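Local coordinates for polysaccharide deacetylase (Ammonifex degensii, PDB 4WCJ), which probably removes N-acetyl groups from poly-beta-1,6-N-acetyl-D-glucosamine, as a zinc-binding carbohydrate esterase of family 4, at residues P75-E79 with T201-A205; L37-H43 with L92-D98. All blocks are in the same frame, centred on the assembly; numbering follows the deposited sequence.

Contact 1 of 2, residues P75-E79 with T201-A205; sequences PQEAE and TRYFA
Arg202 grips the carboxylate of Glu79 side-on. Its NH1 gives a nearly straight bond to Glu79 OE1 (2.7 Å), and its NE donates to Glu79 OE2 at 2.8 Å. Each oxygen offers the syn lone pair, and the carboxylate and guanidinium planes lie only 11° apart, so the salt bridge is close to flat. The anti lone pair of Glu79 OE2 takes a third bond, from Tyr203 OH at 2.7 Å. Two donors thus hold this oxygen, and with the phenol ring turned 80° from the carboxylate, rotation of the acid group is probably fixed. Three donors around one buried carboxylate would be expected to favour its ionised form. Glu79 reaches them with CG anti to its backbone N (chi1 -173°) and an extended chain. Arg202 CB sits 3.5 Å over the centre of one face of the Tyr203 ring; further out its chain bends at chi3 and brings NE and NH1 to the carboxylate. Pro75 CB meets Tyr203 CE2 at 3.7 Å, while Gln76 NE2 comes within 3.6 Å of Tyr203 OH without a hydrogen bond between them. Helix 75-82 runs at right angles to strand 203-205 in its first turn. Pro75 also packs on Leu120 and Val153, and Glu79 on Leu226, which sets the start of the helix against strands 119-123, 152-156 and 226-229 of the curled parallel sheet.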
ATOM      1  N   PRO A  75      -3.597   5.674  -7.921  1.00 41.90           N
ATOM      2  CA  PRO A  75      -4.062   6.057  -6.586  1.00 39.78           C
ATOM      3  C   PRO A  75      -5.080   7.209  -6.614  1.00 42.20           C
ATOM      4  O   PRO A  75      -6.050   7.164  -5.858  1.00 45.42           O
ATOM      5  CB  PRO A  75      -2.766   6.463  -5.875  1.00 35.97           C
ATOM      6  CG  PRO A  75      -1.726   5.619  -6.524  1.00 35.99           C
ATOM      7  CD  PRO A  75      -2.126   5.598  -7.988  1.00 38.48           C
ATOM      8  N   GLN A  76      -4.869   8.211  -7.467  1.00 42.69           N
ATOM      9  CA  GLN A  76      -5.835   9.300  -7.608  1.00 47.35           C
ATOM     10  C   GLN A  76      -7.193   8.792  -8.078  1.00 46.63           C
ATOM     11  O   GLN A  76      -8.231   9.214  -7.567  1.00 48.00           O
ATOM     12  CB  GLN A  76      -5.322  10.364  -8.583  1.00 54.38           C
ATOM     13  CG  GLN A  76      -4.973  11.691  -7.926  1.00 58.55           C
ATOM     14  CD  GLN A  76      -6.128  12.263  -7.133  1.00 60.69           C
ATOM     15  OE1 GLN A  76      -7.268  12.276  -7.595  1.00 61.41           O
ATOM     16  NE2 GLN A  76      -5.843  12.720  -5.915  1.00 61.02           N
ATOM     17  N   GLU A  77      -7.181   7.897  -9.061  1.00 47.52           N
ATOM     18  CA  GLU A  77      -8.414   7.305  -9.577  1.00 50.12           C
ATOM     19  C   GLU A  77      -9.138   6.551  -8.471  1.00 49.90           C
ATOM     20  O   GLU A  77     -10.362   6.634  -8.348  1.00 51.96           O
ATOM     21  CB  GLU A  77      -8.121   6.368 -10.758  1.00 52.57           C
ATOM     22  CG  GLU A  77      -7.959   7.094 -12.090  1.00 52.38           C
ATOM     23  CD  GLU A  77      -7.517   6.190 -13.231  1.00 52.88           C
ATOM     24  OE1 GLU A  77      -6.920   5.129 -12.975  1.00 54.80           O
ATOM     25  OE2 GLU A  77      -7.762   6.552 -14.403  1.00 57.63           O
ATOM     26  N   ALA A  78      -8.363   5.838  -7.660  1.00 47.44           N
ATOM     27  CA  ALA A  78      -8.925   5.060  -6.561  1.00 47.04           C
ATOM     28  C   ALA A  78      -9.619   5.967  -5.557  1.00 47.41           C
ATOM     29  O   ALA A  78     -10.707   5.645  -5.066  1.00 48.79           O
ATOM     30  CB  ALA A  78      -7.838   4.240  -5.873  1.00 44.20           C
ATOM     31  N   GLU A  79      -8.983   7.094  -5.251  1.00 46.24           N
ATOM     32  CA  GLU A  79      -9.529   8.041  -4.289  1.00 52.88           C
ATOM     33  C   GLU A  79     -10.810   8.659  -4.816  1.00 53.94           C
ATOM     34  O   GLU A  79     -11.792   8.780  -4.091  1.00 53.75           O
ATOM     35  CB  GLU A  79      -8.534   9.157  -3.964  1.00 47.99           C
ATOM     36  CG  GLU A  79      -9.016  10.063  -2.825  1.00 47.98           C
ATOM     37  CD  GLU A  79      -8.213  11.342  -2.717  1.00 50.07           C
ATOM     38  OE1 GLU A  79      -8.787  12.368  -2.287  1.00 56.36           O
ATOM     39  OE2 GLU A  79      -7.010  11.317  -3.055  1.00 43.54           O
ATOM     40  N   THR A 201       1.317  14.332   1.381  1.00 34.20           N
ATOM     41  CA  THR A 201       1.033  12.900   1.429  1.00 30.95           C
ATOM     42  C   THR A 201      -0.448  12.633   1.680  1.00 34.78           C
ATOM     43  O   THR A 201      -0.943  12.862   2.780  1.00 37.61           O
ATOM     44  CB  THR A 201       1.860  12.206   2.530  1.00 32.30           C
ATOM     45  OG1 THR A 201       3.236  12.578   2.397  1.00 32.57           O
ATOM     46  CG2 THR A 201       1.718  10.685   2.450  1.00 28.11           C
ATOM     47  N   ARG A 202      -1.155  12.130   0.674  1.00 33.96           N
ATOM     48  CA  ARG A 202      -2.592  11.885   0.826  1.00 35.72           C
ATOM     49  C   ARG A 202      -2.929  10.527   1.458  1.00 36.28           C
ATOM     50  O   ARG A 202      -4.017  10.346   2.030  1.00 35.47           O
ATOM     51  CB  ARG A 202      -3.283  11.989  -0.538  1.00 37.59           C
ATOM     52  CG  ARG A 202      -3.202  13.362  -1.178  1.00 37.99           C
ATOM     53  CD  ARG A 202      -3.949  13.413  -2.511  1.00 41.57           C
ATOM     54  NE  ARG A 202      -5.398  13.527  -2.355  1.00 45.70           N
ATOM     55  CZ  ARG A 202      -6.031  14.660  -2.060  1.00 51.56           C
ATOM     56  NH1 ARG A 202      -7.355  14.682  -1.952  1.00 52.22           N
ATOM     57  NH2 ARG A 202      -5.342  15.779  -1.867  1.00 54.55           N
ATOM     58  N   TYR A 203      -2.004   9.570   1.383  1.00 33.47           N
ATOM     59  CA  TYR A 203      -2.361   8.183   1.674  1.00 30.04           C
ATOM     60  C   TYR A 203      -1.541   7.544   2.786  1.00 29.66           C
ATOM     61  O   TYR A 203      -0.323   7.696   2.835  1.00 29.30           O
ATOM     62  CB  TYR A 203      -2.226   7.356   0.396  1.00 32.52           C
ATOM     63  CG  TYR A 203      -2.930   8.008  -0.768  1.00 31.71           C
ATOM     64  CD1 TYR A 203      -4.249   8.411  -0.654  1.00 35.39           C
ATOM     65  CD2 TYR A 203      -2.272   8.246  -1.967  1.00 31.85           C
ATOM     66  CE1 TYR A 203      -4.909   9.026  -1.702  1.00 39.25           C
ATOM     67  CE2 TYR A 203      -2.921   8.855  -3.017  1.00 38.22           C
ATOM     68  CZ  TYR A 203      -4.240   9.243  -2.882  1.00 41.63           C
ATOM     69  OH  TYR A 203      -4.885   9.862  -3.940  1.00 43.22           O
ATOM     70  N   PHE A 204      -2.220   6.790   3.653  1.00 28.69           N
ATOM     71  CA  PHE A 204      -1.567   6.132   4.781  1.00 26.85           C
ATOM     72  C   PHE A 204      -1.967   4.661   4.872  1.00 30.12           C
ATOM     73  O   PHE A 204      -3.125   4.312   4.639  1.00 30.55           O
ATOM     74  CB  PHE A 204      -1.928   6.849   6.094  1.00 30.57           C
ATOM     75  CG  PHE A 204      -1.191   6.325   7.303  1.00 27.13           C
ATOM     76  CD1 PHE A 204      -1.664   5.223   8.011  1.00 27.46           C
ATOM     77  CD2 PHE A 204      -0.049   6.962   7.754  1.00 28.71           C
ATOM     78  CE1 PHE A 204      -0.991   4.757   9.115  1.00 27.72           C
ATOM     79  CE2 PHE A 204       0.627   6.496   8.867  1.00 30.26           C
ATOM     80  CZ  PHE A 204       0.163   5.396   9.542  1.00 28.77           C
ATOM     81  N   ALA A 205      -1.003   3.809   5.216  1.00 29.30           N
ATOM     82  CA  ALA A 205      -1.263   2.383   5.455  1.00 28.71           C
ATOM     83  C   ALA A 205      -0.792   1.992   6.845  1.00 27.72           C
ATOM     84  O   ALA A 205       0.357   2.247   7.218  1.00 27.20           O
ATOM     85  CB  ALA A 205      -0.580   1.521   4.407  1.00 28.49           C
TER

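Contact 2 of 2, residues L37-H43 with L92-D98; sequences LVVLCYH and LVLVTFD
Tyr42 CB rests over one face of the Phe97 ring, 3.7 Å from its centroid, a CH-pi contact offset toward the rim. The ring planes are 26° from parallel, but the centroids are 5.3 Å apart and displaced, so little of one ring lies over the other. An alanine in place of Phe97 would take away the face under Tyr42 CB and is likely to leave a gap there. On the same face of the sheet, Leu40 CG meets Val93 CG1 obliquely. Val39 and Leu94 lie side by side on the other face, where Thr96 CG2 presses on Val39 CG1 at a tight 3.5 Å. Thr96 OG1, placed between its backbone N and carbonyl carbon (chi1 79°), donates to Leu40 O at 2.7 Å; Thr96 N reaches the same oxygen from the opposite face of its plane. Backbone bonds such as Tyr42 N to Thr96 O (2.9 Å) keep the strands in parallel register. At the C-terminal end the His43 ring stands 87° from the Asp98 carboxylate, and one water joins His43 NE2 to Asp98 OD2. Asp98, whose side chain lies about 4 Å from the bound zinc, forms a salt bridge with Arg245 through OD2; the protein ligands of the zinc are Asp99, His157 and His162. Neighbouring parallel strands carrying a metal site at their C-terminal ends are characteristic of the beta/alpha barrel of family 4 carbohydrate esterases.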
ATOM      1  N   LEU A  37     -13.545  -2.134  -6.523  1.00 51.88           N
ATOM      2  CA  LEU A  37     -12.102  -1.954  -6.432  1.00 48.62           C
ATOM      3  C   LEU A  37     -11.436  -2.904  -5.447  1.00 47.18           C
ATOM      4  O   LEU A  37     -11.688  -2.826  -4.250  1.00 47.16           O
ATOM      5  CB  LEU A  37     -11.782  -0.519  -6.017  1.00 47.11           C
ATOM      6  CG  LEU A  37     -10.316  -0.218  -5.677  1.00 48.46           C
ATOM      7  CD1 LEU A  37      -9.421  -0.363  -6.901  1.00 47.38           C
ATOM      8  CD2 LEU A  37     -10.179   1.166  -5.058  1.00 47.82           C
ATOM      9  N   VAL A  38     -10.574  -3.782  -5.947  1.00 46.09           N
ATOM     10  CA  VAL A  38      -9.736  -4.600  -5.075  1.00 45.21           C
ATOM     11  C   VAL A  38      -8.334  -4.006  -5.034  1.00 46.06           C
ATOM     12  O   VAL A  38      -7.777  -3.638  -6.064  1.00 46.05           O
ATOM     13  CB  VAL A  38      -9.691  -6.081  -5.536  1.00 45.46           C
ATOM     14  CG1 VAL A  38      -8.486  -6.807  -4.952  1.00 43.40           C
ATOM     15  CG2 VAL A  38     -10.987  -6.785  -5.162  1.00 49.16           C
ATOM     16  N   VAL A  39      -7.780  -3.881  -3.834  1.00 41.42           N
ATOM     17  CA  VAL A  39      -6.463  -3.291  -3.670  1.00 39.48           C
ATOM     18  C   VAL A  39      -5.492  -4.350  -3.157  1.00 41.97           C
ATOM     19  O   VAL A  39      -5.694  -4.916  -2.085  1.00 41.24           O
ATOM     20  CB  VAL A  39      -6.509  -2.084  -2.708  1.00 36.51           C
ATOM     21  CG1 VAL A  39      -5.151  -1.427  -2.608  1.00 33.93           C
ATOM     22  CG2 VAL A  39      -7.535  -1.065  -3.194  1.00 37.93           C
ATOM     23  N   LEU A  40      -4.445  -4.628  -3.934  1.00 42.46           N
ATOM     24  CA  LEU A  40      -3.491  -5.674  -3.566  1.00 40.67           C
ATOM     25  C   LEU A  40      -2.364  -5.108  -2.714  1.00 37.50           C
ATOM     26  O   LEU A  40      -1.881  -4.006  -2.969  1.00 33.14           O
ATOM     27  CB  LEU A  40      -2.915  -6.343  -4.814  1.00 39.93           C
ATOM     28  CG  LEU A  40      -3.927  -6.841  -5.847  1.00 40.44           C
ATOM     29  CD1 LEU A  40      -3.218  -7.437  -7.059  1.00 36.16           C
ATOM     30  CD2 LEU A  40      -4.881  -7.839  -5.234  1.00 42.75           C
ATOM     31  N   CYS A  41      -1.968  -5.858  -1.691  1.00 38.24           N
ATOM     32  CA  CYS A  41      -0.840  -5.486  -0.854  1.00 35.54           C
ATOM     33  C   CYS A  41       0.297  -6.494  -1.003  1.00 33.72           C
ATOM     34  O   CYS A  41       0.192  -7.646  -0.567  1.00 33.15           O
ATOM     35  CB  CYS A  41      -1.253  -5.378   0.615  1.00 36.30           C
ATOM     36  SG  CYS A  41       0.130  -5.038   1.733  1.00 34.04           S
ATOM     37  N   TYR A  42       1.376  -6.041  -1.635  1.00 31.72           N
ATOM     38  CA  TYR A  42       2.622  -6.794  -1.760  1.00 31.96           C
ATOM     39  C   TYR A  42       3.679  -6.214  -0.821  1.00 30.79           C
ATOM     40  O   TYR A  42       3.522  -5.099  -0.310  1.00 28.69           O
ATOM     41  CB  TYR A  42       3.153  -6.757  -3.196  1.00 30.76           C
ATOM     42  CG  TYR A  42       2.286  -7.395  -4.256  1.00 31.89           C
ATOM     43  CD1 TYR A  42       2.398  -8.752  -4.549  1.00 34.84           C
ATOM     44  CD2 TYR A  42       1.382  -6.636  -4.990  1.00 31.16           C
ATOM     45  CE1 TYR A  42       1.618  -9.340  -5.532  1.00 36.82           C
ATOM     46  CE2 TYR A  42       0.593  -7.216  -5.973  1.00 33.97           C
ATOM     47  CZ  TYR A  42       0.720  -8.566  -6.242  1.00 37.33           C
ATOM     48  OH  TYR A  42      -0.056  -9.149  -7.219  1.00 40.21           O
ATOM     49  N   HIS A  43       4.743  -6.973  -0.572  1.00 35.16           N
ATOM     50  CA  HIS A  43       5.870  -6.473   0.211  1.00 29.87           C
ATOM     51  C   HIS A  43       7.167  -6.588  -0.571  1.00 33.59           C
ATOM     52  O   HIS A  43       7.777  -5.588  -0.953  1.00 33.31           O
ATOM     53  CB  HIS A  43       5.992  -7.231   1.536  1.00 29.91           C
ATOM     54  CG  HIS A  43       4.955  -6.842   2.539  1.00 40.16           C
ATOM     55  ND1 HIS A  43       3.696  -7.399   2.562  1.00 40.09           N
ATOM     56  CD2 HIS A  43       4.985  -5.938   3.547  1.00 38.13           C
ATOM     57  CE1 HIS A  43       2.994  -6.856   3.542  1.00 38.41           C
ATOM     58  NE2 HIS A  43       3.755  -5.969   4.157  1.00 37.14           N
ATOM     59  N   LEU A  92     -12.118  -3.045 -10.832  1.00 61.88           N
ATOM     60  CA  LEU A  92     -10.921  -2.205 -10.673  1.00 59.17           C
ATOM     61  C   LEU A  92      -9.886  -2.806  -9.719  1.00 54.74           C
ATOM     62  O   LEU A  92     -10.246  -3.498  -8.767  1.00 51.06           O
ATOM     63  CB  LEU A  92     -11.322  -0.817 -10.173  1.00 54.37           C
ATOM     64  CG  LEU A  92     -12.589  -0.235 -10.803  1.00 57.45           C
ATOM     65  CD1 LEU A  92     -12.952   1.078 -10.147  1.00 57.52           C
ATOM     66  CD2 LEU A  92     -12.419  -0.057 -12.303  1.00 59.01           C
ATOM     67  N   VAL A  93      -8.605  -2.535  -9.969  1.00 49.25           N
ATOM     68  CA  VAL A  93      -7.532  -2.986  -9.080  1.00 47.49           C
ATOM     69  C   VAL A  93      -6.445  -1.929  -8.900  1.00 47.57           C
ATOM     70  O   VAL A  93      -5.985  -1.329  -9.867  1.00 47.89           O
ATOM     71  CB  VAL A  93      -6.872  -4.292  -9.590  1.00 47.70           C
ATOM     72  CG1 VAL A  93      -5.574  -4.579  -8.842  1.00 47.78           C
ATOM     73  CG2 VAL A  93      -7.820  -5.460  -9.432  1.00 47.48           C
ATOM     74  N   LEU A  94      -6.053  -1.707  -7.647  1.00 42.27           N
ATOM     75  CA  LEU A  94      -4.900  -0.884  -7.307  1.00 43.14           C
ATOM     76  C   LEU A  94      -3.776  -1.753  -6.748  1.00 41.85           C
ATOM     77  O   LEU A  94      -3.988  -2.545  -5.819  1.00 39.53           O
ATOM     78  CB  LEU A  94      -5.282   0.190  -6.288  1.00 39.61           C
ATOM     79  CG  LEU A  94      -4.141   1.068  -5.762  1.00 37.22           C
ATOM     80  CD1 LEU A  94      -3.434   1.788  -6.902  1.00 41.25           C
ATOM     81  CD2 LEU A  94      -4.659   2.072  -4.753  1.00 37.69           C
ATOM     82  N   VAL A  95      -2.585  -1.612  -7.318  1.00 38.70           N
ATOM     83  CA  VAL A  95      -1.402  -2.296  -6.809  1.00 35.90           C
ATOM     84  C   VAL A  95      -0.732  -1.449  -5.730  1.00 33.91           C
ATOM     85  O   VAL A  95      -0.476  -0.261  -5.940  1.00 35.26           O
ATOM     86  CB  VAL A  95      -0.387  -2.591  -7.940  1.00 36.50           C
ATOM     87  CG1 VAL A  95       0.875  -3.227  -7.376  1.00 33.63           C
ATOM     88  CG2 VAL A  95      -1.018  -3.477  -8.999  1.00 38.53           C
ATOM     89  N   THR A  96      -0.482  -2.046  -4.564  1.00 34.68           N
ATOM     90  CA  THR A  96       0.263  -1.360  -3.508  1.00 32.09           C
ATOM     91  C   THR A  96       1.371  -2.238  -2.917  1.00 28.12           C
ATOM     92  O   THR A  96       1.276  -3.477  -2.895  1.00 29.53           O
ATOM     93  CB  THR A  96      -0.661  -0.878  -2.346  1.00 29.40           C
ATOM     94  OG1 THR A  96      -0.991  -1.976  -1.480  1.00 30.86           O
ATOM     95  CG2 THR A  96      -1.924  -0.221  -2.884  1.00 30.33           C
ATOM     96  N   PHE A  97       2.414  -1.572  -2.429  1.00 25.84           N
ATOM     97  CA  PHE A  97       3.518  -2.210  -1.722  1.00 26.29           C
ATOM     98  C   PHE A  97       3.733  -1.555  -0.367  1.00 26.86           C
ATOM     99  O   PHE A  97       3.700  -0.326  -0.275  1.00 27.88           O
ATOM    100  CB  PHE A  97       4.818  -2.112  -2.523  1.00 26.71           C
ATOM    101  CG  PHE A  97       4.901  -3.073  -3.665  1.00 29.23           C
ATOM    102  CD1 PHE A  97       4.213  -2.835  -4.836  1.00 33.63           C
ATOM    103  CD2 PHE A  97       5.674  -4.218  -3.560  1.00 31.82           C
ATOM    104  CE1 PHE A  97       4.295  -3.718  -5.891  1.00 38.05           C
ATOM    105  CE2 PHE A  97       5.757  -5.106  -4.613  1.00 36.33           C
ATOM    106  CZ  PHE A  97       5.063  -4.861  -5.774  1.00 39.43           C
ATOM    107  N   ASP A  98       3.971  -2.366   0.663  1.00 27.10           N
ATOM    108  CA  ASP A  98       4.301  -1.870   2.011  1.00 27.62           C
ATOM    109  C   ASP A  98       5.760  -2.078   2.392  1.00 25.01           C
ATOM    110  O   ASP A  98       6.287  -3.156   2.175  1.00 26.81           O
ATOM    111  CB  ASP A  98       3.448  -2.564   3.077  1.00 27.46           C
ATOM    112  CG  ASP A  98       2.030  -2.043   3.129  1.00 31.65           C
ATOM    113  OD1 ASP A  98       1.657  -1.204   2.275  1.00 31.65           O
ATOM    114  OD2 ASP A  98       1.284  -2.492   4.023  1.00 30.68           O
TER
HETATM  115  O   HOH W   1       8.423  -3.092   0.441  1.00 27.19           O
HETATM  116  O   HOH W   2       2.801  -4.164   5.727  1.00 31.86           O

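From the N terminus the chain first lays down strand 36-42, then passes through helix 55-67, strand 71-72 and helix 75-82 before strand 91-99 returns beside strand 36-42 and contact 2 closes that loop. Helix 75-82 belongs to this excursion, yet its own partner, strand 203-205, comes only after strands 119-123 and 152-156; segments 75-79 and 201-205 are 122 residues apart at their nearest ends. Contact 1 therefore closes a longer loop that crosses the first. Their centres lie 11 Å apart and they touch: Ala78 CB packs on Leu37 CD2 (3.9 Å), and Ala205 CB approaches Asp98 OD1. Together they tie early and late strands of one curled sheet to the helix lying against it.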